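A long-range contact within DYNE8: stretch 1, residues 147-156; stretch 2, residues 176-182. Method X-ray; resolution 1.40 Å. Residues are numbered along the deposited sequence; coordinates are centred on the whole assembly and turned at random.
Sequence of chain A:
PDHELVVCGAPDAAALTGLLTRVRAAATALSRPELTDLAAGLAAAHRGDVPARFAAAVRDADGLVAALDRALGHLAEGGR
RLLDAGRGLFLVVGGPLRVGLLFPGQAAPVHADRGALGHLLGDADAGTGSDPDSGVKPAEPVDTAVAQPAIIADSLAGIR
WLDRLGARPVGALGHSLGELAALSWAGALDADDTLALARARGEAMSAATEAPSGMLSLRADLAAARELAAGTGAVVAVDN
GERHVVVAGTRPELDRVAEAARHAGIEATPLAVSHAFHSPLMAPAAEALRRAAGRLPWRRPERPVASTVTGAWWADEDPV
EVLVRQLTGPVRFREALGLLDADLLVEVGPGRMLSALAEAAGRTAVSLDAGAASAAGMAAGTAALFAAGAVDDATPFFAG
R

Stretch 1 (147-156) AQPAIIADSL
Stretch 2, residues 176-182: SLGELAA

Two segments of DYNE8, residues 147-156 and 176-182, are held together by side-chain packing, with no hydrogen bond between them. Stretch 1 is helical throughout and continues beyond both ends, with phi/psi near -65/-42; it is kinked at P149, whose ring nitrogen carries no hydrogen and makes no bond to the preceding turn. Regular i to i+4 bonds run from I151 N to A147 O (2.8 Å) through L156 N to I152 O (2.8 Å). Stretch 2 enters through S176 at phi/psi 55/-117 and L177 at -44/-42, and is helical by E179 to A182; A182 N bonds to G178 O at 2.9 Å, E179 N to S176 O at 2.9 Å and L180 N to L177 O at 3.0 Å. The helices run in roughly the same direction, their axes 31° apart (signed crossing angle -31°) and 9.7 Å at closest approach. Register is set by Q148 CA to L177 CA, 7.1 Å, and, one turn on in each stretch, I152 CA to A181 CA, 6.4 Å.

Apolar contacts make up most of the interface. L177 (chi1 t, chi2 p) points toward stretch 1 and loses 100 Å² to it, the largest share of any residue in a total of 310 Å². L177 CD1 lies 3.6 Å from I152 CG1, and L177 CD2 lies 3.9 Å from I151 CG2. I152 (m, m) points toward stretch 2 and is the main apolar partner on stretch 1, with 71 Å² covered; I152 CD1 reaches A181 CB at 3.8 Å and L180 CB at 4.2 Å. L180 (chi1 m, chi2 p) also points toward stretch 1. I151 (m, t) contributes less. A181, also directed at stretch 1, suits the closest CA pair because its single methyl fills the space without holding the backbones apart; A181 CB also meets S155 CB at 3.8 Å.

Two polar residues join the contact. Q148 (m, t, chi3 29°) points sideways, and Q148 OE1 lies 3.6 Å from L177 CD1, a van der Waals contact. Its amide can be buried beside leucine because both OE1 and NE2 are hydrogen-bonded elsewhere in the structure. S155 (m) is small enough to sit against A181, and its OG is hydrogen-bonded elsewhere in the structure, so the hydroxyl is not stranded.

Other residues face away: P149 and A150 on stretch 1, and E179 (chi1 t) on stretch 2, whose carboxylate is hydrogen-bonded elsewhere. G178 has no side chain and is barely covered by stretch 1.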

# COMPACT_ATOMS: atom_id res chain seq x y z
N ALA A 147 -5.76 0.15 16.77
CA ALA A 147 -5.22 -0.12 15.43
C ALA A 147 -4.66 1.12 14.78
O ALA A 147 -3.61 0.98 14.08
CB ALA A 147 -6.29 -0.71 14.57
N GLN A 148 -5.28 2.27 14.92
CA GLN A 148 -4.82 3.43 14.16
C GLN A 148 -3.39 3.80 14.54
O GLN A 148 -2.55 3.90 13.59
CB GLN A 148 -5.79 4.60 14.26
CG GLN A 148 -7.16 4.28 13.57
CD GLN A 148 -7.95 5.51 13.30
OE1 GLN A 148 -7.45 6.59 13.11
NE2 GLN A 148 -9.31 5.36 13.33
N PRO A 149 -3.04 3.96 15.78
CA PRO A 149 -1.62 4.29 16.11
C PRO A 149 -0.71 3.13 15.77
O PRO A 149 0.46 3.38 15.40
CB PRO A 149 -1.64 4.67 17.57
CG PRO A 149 -2.97 4.03 18.12
CD PRO A 149 -3.93 4.07 16.97
N ALA A 150 -1.15 1.88 15.92
CA ALA A 150 -0.31 0.74 15.54
C ALA A 150 0.04 0.77 14.09
O ALA A 150 1.25 0.60 13.74
CB ALA A 150 -0.95 -0.55 15.89
N ILE A 151 -0.94 0.99 13.21
CA ILE A 151 -0.65 1.02 11.77
C ILE A 151 0.27 2.19 11.47
O ILE A 151 1.22 2.04 10.64
CB ILE A 151 -1.95 1.20 11.05
CG1 ILE A 151 -2.73 -0.14 11.19
CG2 ILE A 151 -1.76 1.54 9.56
CD1 ILE A 151 -4.26 -0.00 10.82
N ILE A 152 0.06 3.38 12.02
CA ILE A 152 0.88 4.56 11.73
C ILE A 152 2.28 4.31 12.28
O ILE A 152 3.24 4.66 11.56
CB ILE A 152 0.19 5.82 12.28
CG1 ILE A 152 -1.03 6.14 11.47
CG2 ILE A 152 1.20 6.95 12.37
CD1 ILE A 152 -0.67 6.59 9.99
N ALA A 153 2.45 3.66 13.41
CA ALA A 153 3.83 3.38 13.89
C ALA A 153 4.54 2.50 12.87
O ALA A 153 5.75 2.76 12.56
CB ALA A 153 3.78 2.73 15.26
N ASP A 154 3.91 1.49 12.31
CA ASP A 154 4.57 0.63 11.30
C ASP A 154 4.84 1.45 10.05
O ASP A 154 5.89 1.28 9.41
CB ASP A 154 3.77 -0.64 10.97
CG ASP A 154 3.81 -1.66 12.09
OD1 ASP A 154 4.81 -1.75 12.85
OD2 ASP A 154 2.81 -2.43 12.19
N SER A 155 3.91 2.28 9.60
CA SER A 155 4.17 3.17 8.41
C SER A 155 5.37 4.06 8.67
O SER A 155 6.17 4.33 7.72
CB SER A 155 2.93 3.94 8.01
OG SER A 155 1.95 2.95 7.61
N LEU A 156 5.47 4.62 9.86
CA LEU A 156 6.60 5.54 10.13
C LEU A 156 7.90 4.73 10.13
O LEU A 156 8.93 5.26 9.70
CB LEU A 156 6.40 6.19 11.53
CG LEU A 156 5.27 7.18 11.50
CD1 LEU A 156 4.92 7.58 12.97
CD2 LEU A 156 5.55 8.48 10.69
N SER A 176 -7.42 6.86 3.67
CA SER A 176 -8.07 7.19 4.98
C SER A 176 -6.94 7.48 6.01
O SER A 176 -6.19 8.51 5.84
CB SER A 176 -9.04 6.11 5.41
OG SER A 176 -9.69 6.66 6.58
N LEU A 177 -6.79 6.72 7.07
CA LEU A 177 -5.73 6.88 8.03
C LEU A 177 -4.36 7.11 7.39
O LEU A 177 -3.52 7.87 7.92
CB LEU A 177 -5.67 5.61 8.94
CG LEU A 177 -4.51 5.53 9.92
CD1 LEU A 177 -4.58 6.68 10.98
CD2 LEU A 177 -4.52 4.17 10.56
N GLY A 178 -4.09 6.36 6.32
CA GLY A 178 -2.75 6.49 5.68
C GLY A 178 -2.45 7.89 5.17
O GLY A 178 -1.25 8.15 4.97
N GLU A 179 -3.43 8.73 4.95
CA GLU A 179 -3.09 10.11 4.52
C GLU A 179 -2.25 10.76 5.60
O GLU A 179 -1.43 11.62 5.27
CB GLU A 179 -4.36 10.88 4.27
CG GLU A 179 -4.08 12.24 3.54
CD GLU A 179 -5.02 12.51 2.41
OE1 GLU A 179 -5.44 11.58 1.68
OE2 GLU A 179 -5.34 13.71 2.12
N LEU A 180 -2.42 10.46 6.86
CA LEU A 180 -1.54 10.99 7.94
C LEU A 180 -0.08 10.60 7.73
O LEU A 180 0.82 11.48 7.83
CB LEU A 180 -1.93 10.55 9.35
CG LEU A 180 -3.12 11.28 9.94
CD1 LEU A 180 -4.44 11.04 9.15
CD2 LEU A 180 -3.27 10.80 11.39
N ALA A 181 0.19 9.37 7.35
CA ALA A 181 1.55 8.91 7.13
C ALA A 181 2.04 9.55 5.83
O ALA A 181 3.27 9.92 5.78
CB ALA A 181 1.58 7.40 7.02
N ALA A 182 1.23 9.68 4.78
CA ALA A 182 1.67 10.32 3.55
C ALA A 182 2.10 11.76 3.85
O ALA A 182 3.14 12.22 3.29
CB ALA A 182 0.60 10.25 2.46